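Local atomic coordinates of 4-hydroxyphenylpyruvate dioxygenase (Pseudomonas putida, PDB entry 5HMQ), a protein that catalyses the metal-dependent dehydration of 3-dehydroshikimate to protocatechuate, a common intermediate in the degradation of quinate and shikimate. Residues C[86-91]-C[127-132]; C[66-71]-C[78-83]; C[5-10]-C[26-31]; C[11-16]-C[250-255]. All coordinates share one frame; numbering follows the deposited sequence.

All four contacts belong to the N-terminal sugar phosphate isomerase-like barrel, associated with dehydratase activity. Along the chain contact 3 closes first, then contact 2, then contact 1; contact 4 spans both of the latter and crosses contact 3, since its segments alternate with those of 5-10 and 26-31. Contacts 1 and 2 share helix 76-93, with centres about 15 Å apart. Contacts 3 and 4 lie about 12 Å apart by centres and touch where T9 CG2 packs on L16 CD1 at 4.1 Å. Contact 4 brings helix 252-276, after the barrel's eighth strand, against the loop after its first, so the start and finish of the barrel's chain meet; contacts 2 and 4 also touch the second subunit.

Contact 1. Residues C[86-91]-C[127-132]; sequences KFDLMQ and GKRGLR
The tight part of this contact is apolar and lies inward, where L131 meets F87 and, more loosely, M90 of helix 76-93. L131 has CG anti to its carbonyl carbon (chi1 -52°), and its CD1 branch comes obliquely to the F87 ring, 3.5 Å from F87 CD1. The methyl CE of the selenomethionine M90 approaches the same L131 CD1 at 4.2 Å, while the M90 selenium lies at the edge of the F87 ring. All three side chains are buried, and M90 also reaches F62 of strand 58-66 and V98 of strand 97-101.

Toward solvent the packing gives way to a polar fringe built on R129, whose chain bends at chi3 (58°) to bring the guanidinium against F87 CB, with D88 and Q91 at its edge. One face of that group rests on F87 CB, 3.4 Å from R129 NH1, with ring and guanidinium planes 78° apart. In a salt bridge, its edge grips a single oxygen of D88 end-on: R129 NH2 lies 2.5 Å from D88 OD1 on the anti lone pair, and R129 NH1 is 2.8 Å from D88 OD1 but above the carboxylate plane. R129 NH2 also donates to Q91 OE1 at 2.8 Å, again from above the acceptor plane. D88 and Q91 are exposed. The loop turns inward through a Schellman motif, with G130 at positive phi, just before strand 132-136.

R129 NH1 has a second acidic partner, E84, so two carboxylates of helix 76-93 share the guanidinium; this would be expected to stabilise its positive charge, while the nearby arginine should keep D88 ionised.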
loop_
_atom_site.group_PDB
_atom_site.type_symbol
_atom_site.label_atom_id
_atom_site.label_comp_id
_atom_site.label_asym_id
_atom_site.label_seq_id
_atom_site.Cartn_x
_atom_site.Cartn_y
_atom_site.Cartn_z
ATOM N N LYS C 86 0.546 26.009 -24.837
ATOM C CA LYS C 86 -0.394 25.500 -23.844
ATOM C C LYS C 86 -1.824 25.900 -24.191
ATOM O O LYS C 86 -2.753 25.101 -24.025
ATOM C CB LYS C 86 -0.010 25.993 -22.449
ATOM C CG LYS C 86 1.406 25.615 -22.029
ATOM C CD LYS C 86 1.727 24.163 -22.368
ATOM C CE LYS C 86 3.225 23.900 -22.289
ATOM N NZ LYS C 86 3.590 22.536 -22.775
ATOM N N PHE C 87 -2.017 27.130 -24.676
ATOM C CA PHE C 87 -3.328 27.545 -25.167
ATOM C C PHE C 87 -3.828 26.610 -26.261
ATOM O O PHE C 87 -4.989 26.181 -26.241
ATOM C CB PHE C 87 -3.269 28.987 -25.678
ATOM C CG PHE C 87 -2.985 30.004 -24.608
ATOM C CD1 PHE C 87 -3.264 29.734 -23.279
ATOM C CD2 PHE C 87 -2.437 31.232 -24.936
ATOM C CE1 PHE C 87 -3.003 30.673 -22.296
ATOM C CE2 PHE C 87 -2.172 32.174 -23.960
ATOM C CZ PHE C 87 -2.456 31.894 -22.639
ATOM N N ASP C 88 -2.964 26.282 -27.229
ATOM C CA ASP C 88 -3.339 25.314 -28.259
ATOM C C ASP C 88 -3.774 23.995 -27.639
ATOM O O ASP C 88 -4.763 23.390 -28.068
ATOM C CB ASP C 88 -2.178 25.078 -29.229
ATOM C CG ASP C 88 -1.830 26.308 -30.046
ATOM O OD1 ASP C 88 -2.704 27.184 -30.221
ATOM O OD2 ASP C 88 -0.679 26.393 -30.525
ATOM N N LEU C 89 -3.042 23.535 -26.624
ATOM C CA LEU C 89 -3.351 22.258 -25.994
ATOM C C LEU C 89 -4.700 22.306 -25.285
ATOM O O LEU C 89 -5.479 21.349 -25.354
ATOM C CB LEU C 89 -2.231 21.894 -25.020
ATOM C CG LEU C 89 -2.244 20.533 -24.333
ATOM C CD1 LEU C 89 -2.200 19.448 -25.378
ATOM C CD2 LEU C 89 -1.048 20.419 -23.404
HETATM N N MSE C 90 -4.996 23.415 -24.616
HETATM C CA MSE C 90 -6.238 23.567 -23.865
HETATM C C MSE C 90 -7.468 23.551 -24.765
HETATM O O MSE C 90 -8.499 22.983 -24.407
HETATM C CB MSE C 90 -6.207 24.863 -23.059
HETATM C CG MSE C 90 -5.152 24.872 -21.977
HETATM SE SE MSE C 90 -4.680 26.673 -21.434
HETATM C CE MSE C 90 -6.405 27.219 -20.702
ATOM N N GLN C 91 -7.356 24.179 -25.936
ATOM C CA GLN C 91 -8.481 24.186 -26.864
ATOM C C GLN C 91 -8.739 22.802 -27.446
ATOM O O GLN C 91 -9.886 22.474 -27.766
ATOM C CB GLN C 91 -8.252 25.223 -27.960
ATOM C CG GLN C 91 -8.602 26.629 -27.495
ATOM C CD GLN C 91 -8.227 27.708 -28.488
ATOM O OE1 GLN C 91 -7.429 27.484 -29.396
ATOM N NE2 GLN C 91 -8.804 28.893 -28.316
ATOM N N GLY C 127 -6.845 36.168 -22.739
ATOM C CA GLY C 127 -8.136 36.751 -23.072
ATOM C C GLY C 127 -8.385 36.816 -24.566
ATOM O O GLY C 127 -9.503 36.578 -25.030
ATOM N N LYS C 128 -7.343 37.133 -25.339
ATOM C CA LYS C 128 -7.481 37.207 -26.790
ATOM C C LYS C 128 -7.977 35.888 -27.369
ATOM O O LYS C 128 -8.816 35.875 -28.277
ATOM C CB LYS C 128 -6.148 37.617 -27.414
ATOM C CG LYS C 128 -6.124 37.619 -28.929
ATOM C CD LYS C 128 -4.795 38.160 -29.429
ATOM C CE LYS C 128 -4.712 38.149 -30.944
ATOM N NZ LYS C 128 -3.381 38.627 -31.405
ATOM N N ARG C 129 -7.473 34.771 -26.861
ATOM C CA ARG C 129 -7.864 33.459 -27.357
ATOM C C ARG C 129 -9.095 32.899 -26.658
ATOM O O ARG C 129 -9.480 31.758 -26.935
ATOM C CB ARG C 129 -6.686 32.491 -27.247
ATOM C CG ARG C 129 -5.539 32.903 -28.156
ATOM C CD ARG C 129 -4.465 31.850 -28.240
ATOM N NE ARG C 129 -4.986 30.579 -28.727
ATOM C CZ ARG C 129 -4.220 29.549 -29.063
ATOM N NH1 ARG C 129 -2.901 29.649 -28.976
ATOM N NH2 ARG C 129 -4.770 28.419 -29.487
ATOM N N GLY C 130 -9.713 33.664 -25.760
ATOM C CA GLY C 130 -10.880 33.188 -25.044
ATOM C C GLY C 130 -10.574 32.269 -23.887
ATOM O O GLY C 130 -11.383 31.392 -23.570
ATOM N N LEU C 131 -9.424 32.449 -23.246
ATOM C CA LEU C 131 -8.966 31.602 -22.156
ATOM C C LEU C 131 -8.696 32.457 -20.923
ATOM O O LEU C 131 -8.731 33.689 -20.967
ATOM C CB LEU C 131 -7.717 30.811 -22.568
ATOM C CG LEU C 131 -7.889 30.033 -23.879
ATOM C CD1 LEU C 131 -6.580 29.405 -24.326
ATOM C CD2 LEU C 131 -8.981 28.978 -23.758
ATOM N N ARG C 132 -8.427 31.779 -19.808
ATOM C CA ARG C 132 -8.286 32.421 -18.510
ATOM C C ARG C 132 -7.005 31.964 -17.826
ATOM O O ARG C 132 -6.586 30.811 -17.960
ATOM C CB ARG C 132 -9.513 32.092 -17.654
ATOM C CG ARG C 132 -10.807 32.669 -18.220
ATOM C CD ARG C 132 -12.041 31.960 -17.677
ATOM N NE ARG C 132 -12.137 31.940 -16.225
ATOM C CZ ARG C 132 -12.550 30.882 -15.533
ATOM N NH1 ARG C 132 -12.886 29.766 -16.168
ATOM N NH2 ARG C 132 -12.623 30.936 -14.213
#

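Contact 2. Residues C[66-71]-C[78-83]; sequences RDFEGC and KNLDRA
In the barrel's third beta-alpha unit, the loop leaving strand 58-66 folds back onto the first turns of helix 76-93. R82 of that helix makes the polar join. With CG anti to the backbone N (chi1 176°) and a bend at chi3, it presents its guanidinium edge to the loop backbone. R82 NH1 reaches R66 O at 3.1 Å on a lone pair in the carbonyl plane, and R82 NH2 meets R66 O at 3.0 Å nearly along the C=O axis, so one oxygen takes both nitrogens. A weak bond runs from R82 NH2 to D67 O. N79, one turn earlier, fixes the guanidinium through an almost straight bond (178°) from R82 NH2 to N79 OD1, 2.9 Å long.

Beside this network F68, the first residue of a type II turn ending at C71, slides past N79 in the opposite direction, with F68 CD1 3.8 Å from N79 CB. The methyl L80 CD2 lies at the ring edge, 3.7 Å from F68 CZ.

F68 also packs on L122 of helix 112-128, while R82 makes cation-pi contacts with F65 of strand 58-66 and with Y350 of the second subunit. The contact thus joins one strand end to two helices beside the dimer interface.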
loop_
_atom_site.group_PDB
_atom_site.type_symbol
_atom_site.label_atom_id
_atom_site.label_comp_id
_atom_site.label_asym_id
_atom_site.label_seq_id
_atom_site.Cartn_x
_atom_site.Cartn_y
_atom_site.Cartn_z
ATOM N N ARG C 66 4.731 26.856 -15.186
ATOM C CA ARG C 66 5.716 27.279 -14.203
ATOM C C ARG C 66 6.533 28.458 -14.713
ATOM O O ARG C 66 6.713 28.639 -15.920
ATOM C CB ARG C 66 6.659 26.123 -13.858
ATOM C CG ARG C 66 5.958 24.874 -13.355
ATOM C CD ARG C 66 6.937 23.720 -13.182
ATOM N NE ARG C 66 6.256 22.479 -12.825
ATOM C CZ ARG C 66 5.943 22.120 -11.585
ATOM N NH1 ARG C 66 6.245 22.912 -10.566
ATOM N NH2 ARG C 66 5.320 20.970 -11.367
ATOM N N ASP C 67 7.032 29.253 -13.765
ATOM C CA ASP C 67 8.026 30.298 -13.999
ATOM C C ASP C 67 7.751 31.154 -15.230
ATOM O O ASP C 67 8.448 31.029 -16.242
ATOM C CB ASP C 67 9.417 29.668 -14.121
ATOM C CG ASP C 67 9.719 28.708 -12.988
ATOM O OD1 ASP C 67 9.293 28.981 -11.845
ATOM O OD2 ASP C 67 10.378 27.677 -13.241
ATOM N N PHE C 68 6.752 32.035 -15.155
ATOM C CA PHE C 68 6.485 32.991 -16.225
ATOM C C PHE C 68 6.871 34.403 -15.804
ATOM O O PHE C 68 7.786 34.990 -16.386
ATOM C CB PHE C 68 5.021 32.945 -16.661
ATOM C CG PHE C 68 4.688 33.951 -17.724
ATOM C CD1 PHE C 68 4.934 33.676 -19.060
ATOM C CD2 PHE C 68 4.152 35.185 -17.386
ATOM C CE1 PHE C 68 4.639 34.608 -20.039
ATOM C CE2 PHE C 68 3.858 36.120 -18.358
ATOM C CZ PHE C 68 4.100 35.832 -19.686
ATOM N N GLU C 69 6.195 34.970 -14.807
ATOM C CA GLU C 69 6.388 36.377 -14.482
ATOM C C GLU C 69 7.783 36.613 -13.917
ATOM O O GLU C 69 8.285 35.838 -13.096
ATOM C CB GLU C 69 5.316 36.854 -13.495
ATOM C CG GLU C 69 5.485 36.386 -12.053
ATOM C CD GLU C 69 5.064 34.946 -11.836
ATOM O OE1 GLU C 69 4.621 34.294 -12.805
ATOM O OE2 GLU C 69 5.189 34.462 -10.691
ATOM N N GLY C 70 8.422 37.677 -14.387
ATOM C CA GLY C 70 9.707 38.079 -13.860
ATOM C C GLY C 70 10.897 37.326 -14.408
ATOM O O GLY C 70 11.999 37.470 -13.867
ATOM N N CYS C 71 10.718 36.512 -15.443
ATOM C CA CYS C 71 11.882 35.906 -16.063
ATOM C C CYS C 71 12.597 36.935 -16.932
ATOM O O CYS C 71 12.042 37.977 -17.290
ATOM C CB CYS C 71 11.495 34.671 -16.877
ATOM S SG CYS C 71 11.557 33.136 -15.914
ATOM N N LYS C 78 10.058 33.862 -25.597
ATOM C CA LYS C 78 10.068 32.403 -25.554
ATOM C C LYS C 78 9.043 31.877 -24.557
ATOM O O LYS C 78 8.407 30.842 -24.794
ATOM C CB LYS C 78 11.469 31.894 -25.209
ATOM C CG LYS C 78 11.637 30.388 -25.351
ATOM C CD LYS C 78 13.063 29.958 -25.048
ATOM C CE LYS C 78 13.245 28.462 -25.237
ATOM N NZ LYS C 78 14.655 28.044 -24.990
ATOM N N ASN C 79 8.859 32.583 -23.439
ATOM C CA ASN C 79 7.846 32.185 -22.468
ATOM C C ASN C 79 6.436 32.388 -23.012
ATOM O O ASN C 79 5.530 31.613 -22.687
ATOM C CB ASN C 79 8.037 32.967 -21.170
ATOM C CG ASN C 79 9.135 32.387 -20.295
ATOM O OD1 ASN C 79 9.303 31.168 -20.218
ATOM N ND2 ASN C 79 9.896 33.259 -19.640
ATOM N N LEU C 80 6.234 33.414 -23.843
ATOM C CA LEU C 80 4.932 33.610 -24.476
ATOM C C LEU C 80 4.656 32.533 -25.520
ATOM O O LEU C 80 3.523 32.054 -25.641
ATOM C CB LEU C 80 4.867 35.001 -25.103
ATOM C CG LEU C 80 4.913 36.174 -24.121
ATOM C CD1 LEU C 80 5.097 37.486 -24.852
ATOM C CD2 LEU C 80 3.636 36.202 -23.300
ATOM N N ASP C 81 5.687 32.131 -26.269
ATOM C CA ASP C 81 5.549 31.015 -27.202
ATOM C C ASP C 81 5.144 29.739 -26.478
ATOM O O ASP C 81 4.319 28.964 -26.978
ATOM C CB ASP C 81 6.863 30.809 -27.953
ATOM C CG ASP C 81 7.185 31.954 -28.894
ATOM O OD1 ASP C 81 6.666 33.069 -28.687
ATOM O OD2 ASP C 81 8.016 31.750 -29.805
ATOM N N ARG C 82 5.714 29.507 -25.295
ATOM C CA ARG C 82 5.312 28.363 -24.486
ATOM C C ARG C 82 3.865 28.498 -24.027
ATOM O O ARG C 82 3.111 27.519 -24.032
ATOM C CB ARG C 82 6.271 28.212 -23.303
ATOM C CG ARG C 82 5.921 27.112 -22.315
ATOM C CD ARG C 82 7.098 26.821 -21.389
ATOM N NE ARG C 82 7.514 27.988 -20.614
ATOM C CZ ARG C 82 7.188 28.205 -19.346
ATOM N NH1 ARG C 82 6.427 27.337 -18.693
ATOM N NH2 ARG C 82 7.622 29.296 -18.727
ATOM N N ALA C 83 3.455 29.709 -23.636
ATOM C CA ALA C 83 2.064 29.929 -23.251
ATOM C C ALA C 83 1.114 29.651 -24.409
ATOM O O ALA C 83 0.057 29.036 -24.220
ATOM C CB ALA C 83 1.881 31.357 -22.739
#

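Contact 3. Residues C[5-10]-C[26-31]; sequences RSIATV and AGFDGV
R5 O accepts two backbone N-H groups at once: D29 N at 2.8 Å, lying in the carbonyl plane, and G30 N at 2.9 Å, from above it. The return bond is straighter, R5 N donating to D29 OD2 at 3.0 Å with an N-H...O angle of 170° and using the anti lone pair of the carboxylate oxygen. D29 reaches it with CG anti to the carbonyl carbon. A water donates to the same D29 OD2 and to G27 O, and accepts from R5 NH1. The R5 and D29 side chains run alongside each other in the same direction, but R5 has its salt bridge with E267, through NE.

Strands 6-8 and 30-34 are the first two parallel strands of the barrel, and helix 16-25 makes the beta-alpha-beta crossover between them. That helix ends in a Schellman motif at G27, whose positive phi turns the chain toward F28. Farther along, CA-H...O contacts, among them S6 CA to G30 O at 3.2 Å, supplement the backbone hydrogen bonds of I7 and T9 to E32.

On the helix-facing side I7, with CG1 anti to the backbone N (chi1 177°), sets its CG2 methyl over the centre of the F28 ring, 3.6 Å from the centroid and 5° off the normal: a CH-pi contact. The edge of that ring meets the R5 backbone, with F28 CD1 3.6 Å from R5 O. I7, F28 and V31 all touch I23 of helix 16-25. Beyond them T9 CG2 and V31 CG2 meet methyl to methyl, crossing obliquely at 3.5 Å.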
loop_
_atom_site.group_PDB
_atom_site.type_symbol
_atom_site.label_atom_id
_atom_site.label_comp_id
_atom_site.label_asym_id
_atom_site.label_seq_id
_atom_site.Cartn_x
_atom_site.Cartn_y
_atom_site.Cartn_z
ATOM N N ARG C 5 -17.401 19.828 -8.271
ATOM C CA ARG C 5 -16.369 19.125 -7.525
ATOM C C ARG C 5 -15.401 18.469 -8.498
ATOM O O ARG C 5 -15.811 17.668 -9.343
ATOM C CB ARG C 5 -16.995 18.088 -6.591
ATOM C CG ARG C 5 -17.947 18.701 -5.581
ATOM C CD ARG C 5 -18.503 17.663 -4.633
ATOM N NE ARG C 5 -19.568 18.213 -3.800
ATOM C CZ ARG C 5 -20.846 17.863 -3.904
ATOM N NH1 ARG C 5 -21.211 16.953 -4.797
ATOM N NH2 ARG C 5 -21.756 18.409 -3.111
ATOM N N SER C 6 -14.121 18.800 -8.379
ATOM C CA SER C 6 -13.107 18.257 -9.269
ATOM C C SER C 6 -11.950 17.709 -8.439
ATOM O O SER C 6 -11.878 17.897 -7.218
ATOM C CB SER C 6 -12.607 19.324 -10.266
ATOM O OG SER C 6 -12.212 20.507 -9.601
ATOM N N ILE C 7 -11.046 17.002 -9.108
ATOM C CA ILE C 7 -9.834 16.488 -8.481
ATOM C C ILE C 7 -8.737 16.439 -9.534
ATOM O O ILE C 7 -8.983 16.077 -10.688
ATOM C CB ILE C 7 -10.079 15.104 -7.836
ATOM C CG1 ILE C 7 -8.775 14.535 -7.254
ATOM C CG2 ILE C 7 -10.704 14.145 -8.831
ATOM C CD1 ILE C 7 -8.980 13.260 -6.452
ATOM N N ALA C 8 -7.526 16.828 -9.141
ATOM C CA ALA C 8 -6.396 16.778 -10.063
ATOM C C ALA C 8 -5.953 15.335 -10.286
ATOM O O ALA C 8 -5.947 14.519 -9.361
ATOM C CB ALA C 8 -5.230 17.613 -9.536
ATOM N N THR C 9 -5.589 15.021 -11.532
ATOM C CA THR C 9 -5.168 13.660 -11.858
ATOM C C THR C 9 -3.898 13.265 -11.117
ATOM O O THR C 9 -3.654 12.073 -10.897
ATOM C CB THR C 9 -4.965 13.509 -13.365
ATOM O OG1 THR C 9 -4.093 14.541 -13.838
ATOM C CG2 THR C 9 -6.287 13.576 -14.098
ATOM N N VAL C 10 -3.073 14.241 -10.732
ATOM C CA VAL C 10 -1.864 13.940 -9.975
ATOM C C VAL C 10 -2.188 13.357 -8.602
ATOM O O VAL C 10 -1.310 12.780 -7.953
ATOM C CB VAL C 10 -0.986 15.207 -9.860
ATOM C CG1 VAL C 10 -1.552 16.168 -8.826
ATOM C CG2 VAL C 10 0.462 14.838 -9.548
ATOM N N ALA C 26 -16.576 7.913 -9.034
ATOM C CA ALA C 26 -16.677 8.398 -7.665
ATOM C C ALA C 26 -17.702 9.513 -7.503
ATOM O O ALA C 26 -18.041 9.861 -6.366
ATOM C CB ALA C 26 -15.309 8.882 -7.176
ATOM N N GLY C 27 -18.200 10.079 -8.598
ATOM C CA GLY C 27 -19.190 11.131 -8.534
ATOM C C GLY C 27 -18.668 12.543 -8.681
ATOM O O GLY C 27 -19.406 13.488 -8.379
ATOM N N PHE C 28 -17.427 12.721 -9.128
ATOM C CA PHE C 28 -16.913 14.059 -9.377
ATOM C C PHE C 28 -17.588 14.680 -10.596
ATOM O O PHE C 28 -18.063 13.982 -11.497
ATOM C CB PHE C 28 -15.403 14.026 -9.606
ATOM C CG PHE C 28 -14.598 13.828 -8.357
ATOM C CD1 PHE C 28 -14.234 14.910 -7.573
ATOM C CD2 PHE C 28 -14.190 12.561 -7.976
ATOM C CE1 PHE C 28 -13.486 14.730 -6.425
ATOM C CE2 PHE C 28 -13.442 12.375 -6.831
ATOM C CZ PHE C 28 -13.090 13.461 -6.053
ATOM N N ASP C 29 -17.616 16.011 -10.620
ATOM C CA ASP C 29 -18.112 16.740 -11.778
ATOM C C ASP C 29 -17.002 17.107 -12.750
ATOM O O ASP C 29 -17.247 17.182 -13.960
ATOM C CB ASP C 29 -18.832 18.020 -11.337
ATOM C CG ASP C 29 -19.919 17.756 -10.314
ATOM O OD1 ASP C 29 -20.974 17.204 -10.690
ATOM O OD2 ASP C 29 -19.718 18.106 -9.132
ATOM N N GLY C 30 -15.783 17.327 -12.252
ATOM C CA GLY C 30 -14.702 17.832 -13.071
ATOM C C GLY C 30 -13.377 17.184 -12.721
ATOM O O GLY C 30 -13.281 16.376 -11.795
ATOM N N VAL C 31 -12.357 17.548 -13.494
ATOM C CA VAL C 31 -11.013 17.010 -13.311
ATOM C C VAL C 31 -10.004 18.064 -13.742
ATOM O O VAL C 31 -10.195 18.749 -14.751
ATOM C CB VAL C 31 -10.824 15.692 -14.097
ATOM C CG1 VAL C 31 -11.242 15.865 -15.550
ATOM C CG2 VAL C 31 -9.387 15.224 -14.013
HETATM O O HOH W 1 -19.992 15.914 -7.423
#

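Contact 4. Residues C[11-16]-C[250-255]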
loop_
_atom_site.group_PDB
_atom_site.type_symbol
_atom_site.label_atom_id
_atom_site.label_comp_id
_atom_site.label_asym_id
_atom_site.label_seq_id
_atom_site.Cartn_x
_atom_site.Cartn_y
_atom_site.Cartn_z
ATOM N N SER C 11 -3.438 13.480 -8.146
ATOM C CA SER C 11 -3.852 12.924 -6.863
ATOM C C SER C 11 -4.058 11.416 -6.902
ATOM O O SER C 11 -4.252 10.808 -5.845
ATOM C CB SER C 11 -5.142 13.600 -6.385
ATOM O OG SER C 11 -5.006 15.010 -6.366
ATOM N N LEU C 12 -4.022 10.804 -8.081
ATOM C CA LEU C 12 -4.264 9.380 -8.245
ATOM C C LEU C 12 -3.086 8.741 -8.967
ATOM O O LEU C 12 -2.210 9.423 -9.504
ATOM C CB LEU C 12 -5.558 9.122 -9.027
ATOM C CG LEU C 12 -6.830 9.829 -8.562
ATOM C CD1 LEU C 12 -7.973 9.559 -9.532
ATOM C CD2 LEU C 12 -7.203 9.402 -7.155
ATOM N N SER C 13 -3.059 7.413 -8.947
ATOM C CA SER C 13 -2.131 6.630 -9.747
ATOM C C SER C 13 -2.894 5.889 -10.837
ATOM O O SER C 13 -4.119 5.752 -10.784
ATOM C CB SER C 13 -1.349 5.640 -8.875
ATOM O OG SER C 13 -2.209 4.670 -8.306
ATOM N N GLY C 14 -2.157 5.410 -11.829
ATOM C CA GLY C 14 -2.724 4.654 -12.927
ATOM C C GLY C 14 -2.579 5.376 -14.252
ATOM O O GLY C 14 -2.020 6.468 -14.346
ATOM N N THR C 15 -3.093 4.727 -15.294
ATOM C CA THR C 15 -3.159 5.353 -16.604
ATOM C C THR C 15 -4.184 6.482 -16.587
ATOM O O THR C 15 -5.089 6.519 -15.748
ATOM C CB THR C 15 -3.556 4.339 -17.675
ATOM O OG1 THR C 15 -4.948 4.038 -17.544
ATOM C CG2 THR C 15 -2.785 3.050 -17.473
ATOM N N LEU C 16 -4.043 7.408 -17.535
ATOM C CA LEU C 16 -5.014 8.497 -17.637
ATOM C C LEU C 16 -6.442 7.998 -17.828
ATOM O O LEU C 16 -7.343 8.511 -17.143
ATOM C CB LEU C 16 -4.602 9.463 -18.754
ATOM C CG LEU C 16 -5.456 10.728 -18.863
ATOM C CD1 LEU C 16 -5.584 11.419 -17.509
ATOM C CD2 LEU C 16 -4.876 11.677 -19.898
ATOM N N ALA C 250 -1.083 3.083 -5.741
ATOM C CA ALA C 250 -2.187 3.661 -4.977
ATOM C C ALA C 250 -3.518 3.250 -5.601
ATOM O O ALA C 250 -3.718 3.453 -6.804
ATOM C CB ALA C 250 -2.074 5.181 -4.923
ATOM N N PRO C 251 -4.445 2.660 -4.830
ATOM C CA PRO C 251 -5.715 2.221 -5.426
ATOM C C PRO C 251 -6.511 3.383 -5.998
ATOM O O PRO C 251 -6.973 4.269 -5.271
ATOM C CB PRO C 251 -6.450 1.562 -4.251
ATOM C CG PRO C 251 -5.854 2.181 -3.031
ATOM C CD PRO C 251 -4.421 2.486 -3.367
ATOM N N THR C 252 -6.653 3.373 -7.325
ATOM C CA THR C 252 -7.252 4.495 -8.043
ATOM C C THR C 252 -8.692 4.740 -7.603
ATOM O O THR C 252 -9.080 5.877 -7.310
ATOM C CB THR C 252 -7.187 4.235 -9.548
ATOM O OG1 THR C 252 -5.866 3.800 -9.898
ATOM C CG2 THR C 252 -7.506 5.504 -10.318
ATOM N N ARG C 253 -9.502 3.681 -7.559
ATOM C CA ARG C 253 -10.929 3.850 -7.305
ATOM C C ARG C 253 -11.199 4.279 -5.868
ATOM O O ARG C 253 -12.006 5.186 -5.629
ATOM C CB ARG C 253 -11.673 2.558 -7.634
ATOM C CG ARG C 253 -11.646 2.213 -9.113
ATOM C CD ARG C 253 -13.041 2.234 -9.716
ATOM N NE ARG C 253 -12.994 2.291 -11.173
ATOM C CZ ARG C 253 -14.054 2.161 -11.962
ATOM N NH1 ARG C 253 -15.255 1.954 -11.437
ATOM N NH2 ARG C 253 -13.912 2.230 -13.280
ATOM N N GLN C 254 -10.539 3.643 -4.896
ATOM C CA GLN C 254 -10.776 4.005 -3.503
ATOM C C GLN C 254 -10.229 5.391 -3.188
ATOM O O GLN C 254 -10.816 6.122 -2.381
ATOM C CB GLN C 254 -10.177 2.956 -2.566
ATOM C CG GLN C 254 -11.215 1.993 -2.008
ATOM C CD GLN C 254 -12.275 2.701 -1.179
ATOM O OE1 GLN C 254 -11.974 3.631 -0.428
ATOM N NE2 GLN C 254 -13.526 2.276 -1.327
ATOM N N ASN C 255 -9.103 5.766 -3.799
ATOM C CA ASN C 255 -8.609 7.128 -3.624
ATOM C C ASN C 255 -9.607 8.140 -4.172
ATOM O O ASN C 255 -9.853 9.180 -3.548
ATOM C CB ASN C 255 -7.246 7.296 -4.294
ATOM C CG ASN C 255 -6.109 6.740 -3.458
ATOM O OD1 ASN C 255 -6.292 6.394 -2.292
ATOM N ND2 ASN C 255 -4.921 6.669 -4.048
HETATM O O HOH W 2 -4.503 6.257 -6.838
#
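L12 and T252 cross at about a right angle, whereas L12 and N255 slide past each other in opposite directions, so one leucine spans the first turn of helix 252-276. L12 holds CG anti to its carbonyl carbon, and its CD2 methyl lies 3.6 Å from N255 CB.

The two branches of T252 divide their tasks. T252 CG2, anti to the backbone N, makes only a loose approach to L12 CD1, at 4.2 Å, and lies closer to S13 O. T252 OG1, anti to the carbonyl carbon (chi1 -47°), donates to S13 O at 2.8 Å. It reaches that oxygen from above the carbonyl plane, 44° out of it. S13 OG sits between its own backbone N and carbonyl carbon (chi1 65°), 3.4 Å from A250 CB and 2.5 Å from A250 O.

A water draws the polar groups together: it accepts from S13 N at 2.8 Å and from N255 ND2 at 2.9 Å, and donates weakly to A250 O. P251 occupies the N-cap position of the helix, and in the facing loop T15 caps helix 16-25 with its side chain. The start of helix 252-276 lies at the second subunit: P251 packs on A249, and R253 on E18, of that other chain.

The helix that follows the eighth strand, packed on the loop after the first, accompanies the closure of strand 238-240 on strand 6-8, as in a TIM barrel.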